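Local coordinates for glutathione peroxidase-like protein (Trypanosoma brucei, PDB 3DWV), which probably reduces peroxides as a tryparedoxin-dependent peroxidase of the glutathione peroxidase family, at residues E131-T136 with G159-R164. The protein carries 1 engineered substitution. Residues are numbered along the deposited sequence; the frame is centred on the assembly and turned at random. Where two conformers were deposited one is given.
Sequences EYMKKT and GVPVER
Pro-161 presses its ring against helix residues Tyr-132, Met-133 and Thr-136, each side chain crossing it at about a right angle. With CG anti to the backbone N (chi1 170°), the tyrosine ring is directed to the proline, where Pro-161 CD sits 3.4 Å from Tyr-132 OH. The same CD approaches the ring obliquely, 3.7 Å from Tyr-132 CE2. Phe-29 meets the tyrosine ring with the planes about 25° apart. CG of Pro-161 packs on CG of Met-133 at 4.0 Å, whereas the methionine continues towards Phe-153 and Ile-155 of strand 152-155. The methyl CG2 of Thr-136 lies 3.7 Å from the carbonyl O of Pro-161. The Thr-136 hydroxyl turns back into the helix instead: OG1 donates to Tyr-132 O at 2.8 Å, on the opposite face of that carbonyl from the Thr-136 N donor, and also lies over one face of the tyrosine ring, towards the rim.

At the strand's other end, Arg-164 reaches to the backbone of Lys-134: its NH2 comes within 3.6 Å of Lys-134 CA, and Lys-134 O lies in the guanidinium plane at its edge, with no hydrogen bond between the two segments. The carbonyls of Lys-137, Lys-144 and Ala-145 hold the guanidinium there. Lys-134 carries its ammonium away to Glu-131, Val-121 O and Asn-122 OD1.

The axes of 131-136 and 161-164 cross at 71°, and strand 161-165 is one edge of the sheet. Beside a classic beta bulge, where Val-162 and Glu-163 face Leu-154, this is helix-on-sheet packing in the three-layer thioredoxin-like fold of glutathione peroxidases.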
loop_
_atom_site.group_PDB
_atom_site.type_symbol
_atom_site.label_atom_id
_atom_site.label_comp_id
_atom_site.label_asym_id
_atom_site.label_seq_id
_atom_site.Cartn_x
_atom_site.Cartn_y
_atom_site.Cartn_z
ATOM N N GLU A 131 9.851 -2.278 -4.714
ATOM C CA GLU A 131 11.200 -2.787 -4.422
ATOM C C GLU A 131 11.877 -1.887 -3.419
ATOM O O GLU A 131 12.521 -2.411 -2.477
ATOM C CB GLU A 131 11.984 -2.942 -5.735
ATOM C CG GLU A 131 11.234 -4.077 -6.500
ATOM C CD GLU A 131 11.397 -5.413 -5.809
ATOM O OE1 GLU A 131 12.412 -6.048 -6.231
ATOM O OE2 GLU A 131 10.672 -5.955 -4.916
ATOM N N TYR A 132 11.683 -0.588 -3.609
ATOM C CA TYR A 132 12.251 0.313 -2.581
ATOM C C TYR A 132 11.616 0.187 -1.212
ATOM O O TYR A 132 12.333 0.123 -0.193
ATOM C CB TYR A 132 12.110 1.749 -3.131
ATOM C CG TYR A 132 12.416 2.834 -2.101
ATOM C CD1 TYR A 132 13.709 3.061 -1.616
ATOM C CD2 TYR A 132 11.385 3.630 -1.628
ATOM C CE1 TYR A 132 13.950 4.067 -0.679
ATOM C CE2 TYR A 132 11.598 4.617 -0.697
ATOM C CZ TYR A 132 12.885 4.821 -0.231
ATOM O OH TYR A 132 13.046 5.825 0.701
ATOM N N MET A 133 10.271 0.212 -1.086
ATOM C CA MET A 133 9.653 0.152 0.238
ATOM C C MET A 133 9.942 -1.189 0.903
ATOM O O MET A 133 10.218 -1.254 2.112
ATOM C CB MET A 133 8.125 0.354 0.106
ATOM C CG MET A 133 7.761 1.760 -0.330
ATOM S SD MET A 133 5.979 2.086 -0.261
ATOM C CE MET A 133 5.240 0.784 -1.238
ATOM N N LYS A 134 9.911 -2.287 0.116
ATOM C CA LYS A 134 10.137 -3.624 0.684
ATOM C C LYS A 134 11.541 -3.808 1.203
ATOM O O LYS A 134 11.784 -4.506 2.215
ATOM C CB LYS A 134 9.852 -4.694 -0.387
ATOM C CG LYS A 134 8.363 -4.828 -0.741
ATOM C CD LYS A 134 8.210 -5.404 -2.153
ATOM C CE LYS A 134 8.590 -6.861 -2.229
ATOM N NZ LYS A 134 8.458 -7.387 -3.629
ATOM N N LYS A 135 12.524 -3.205 0.499
ATOM C CA LYS A 135 13.877 -3.436 1.020
ATOM C C LYS A 135 14.108 -2.453 2.162
ATOM O O LYS A 135 14.873 -2.797 3.087
ATOM C CB LYS A 135 14.945 -3.363 -0.051
ATOM C CG LYS A 135 15.195 -1.995 -0.659
ATOM C CD LYS A 135 16.659 -1.881 -1.074
ATOM C CE LYS A 135 16.927 -0.536 -1.737
ATOM N NZ LYS A 135 15.966 -0.344 -2.863
ATOM N N THR A 136 13.458 -1.289 2.127
ATOM C CA THR A 136 13.632 -0.383 3.286
ATOM C C THR A 136 13.020 -0.989 4.545
ATOM O O THR A 136 13.633 -0.945 5.626
ATOM C CB THR A 136 13.024 0.995 3.011
ATOM O OG1 THR A 136 13.639 1.507 1.825
ATOM C CG2 THR A 136 13.325 1.955 4.160
ATOM N N GLY A 159 8.815 11.470 2.831
ATOM C CA GLY A 159 8.593 10.393 1.885
ATOM C C GLY A 159 9.365 9.130 2.164
ATOM O O GLY A 159 9.515 8.245 1.319
ATOM N N VAL A 160 9.922 8.975 3.362
ATOM C CA VAL A 160 10.648 7.765 3.740
ATOM C C VAL A 160 9.778 6.714 4.432
ATOM O O VAL A 160 9.040 7.065 5.369
ATOM C CB VAL A 160 11.787 8.155 4.705
ATOM C CG1 VAL A 160 12.743 6.999 4.899
ATOM C CG2 VAL A 160 12.506 9.400 4.197
ATOM N N PRO A 161 9.806 5.458 4.001
ATOM C CA PRO A 161 9.076 4.347 4.633
ATOM C C PRO A 161 9.627 4.062 6.034
ATOM O O PRO A 161 10.828 3.789 6.093
ATOM C CB PRO A 161 9.359 3.145 3.735
ATOM C CG PRO A 161 9.866 3.733 2.452
ATOM C CD PRO A 161 10.569 5.009 2.809
ATOM N N VAL A 162 8.779 4.143 7.058
ATOM C CA VAL A 162 9.249 4.004 8.439
ATOM C C VAL A 162 8.617 2.828 9.158
ATOM O O VAL A 162 9.137 2.407 10.200
ATOM C CB VAL A 162 8.995 5.316 9.199
ATOM C CG1 VAL A 162 9.966 6.364 8.642
ATOM C CG2 VAL A 162 7.566 5.816 9.109
ATOM N N GLU A 163 7.525 2.265 8.676
ATOM C CA GLU A 163 6.950 1.044 9.247
ATOM C C GLU A 163 6.279 0.227 8.142
ATOM O O GLU A 163 5.752 0.804 7.166
ATOM C CB GLU A 163 5.904 1.310 10.339
ATOM C CG GLU A 163 6.259 2.329 11.395
ATOM C CD GLU A 163 7.218 1.878 12.474
ATOM O OE1 GLU A 163 7.413 0.648 12.650
ATOM O OE2 GLU A 163 7.774 2.784 13.158
ATOM N N ARG A 164 6.266 -1.084 8.314
ATOM C CA ARG A 164 5.504 -2.015 7.486
ATOM C C ARG A 164 4.449 -2.633 8.426
ATOM O O ARG A 164 4.854 -3.138 9.492
ATOM C CB ARG A 164 6.303 -3.168 6.858
ATOM C CG ARG A 164 5.520 -4.060 5.915
ATOM C CD ARG A 164 6.070 -5.438 5.614
ATOM N NE ARG A 164 7.177 -5.350 4.693
ATOM C CZ ARG A 164 7.459 -6.204 3.706
ATOM N NH1 ARG A 164 6.732 -7.279 3.454
ATOM N NH2 ARG A 164 8.515 -5.936 2.964
#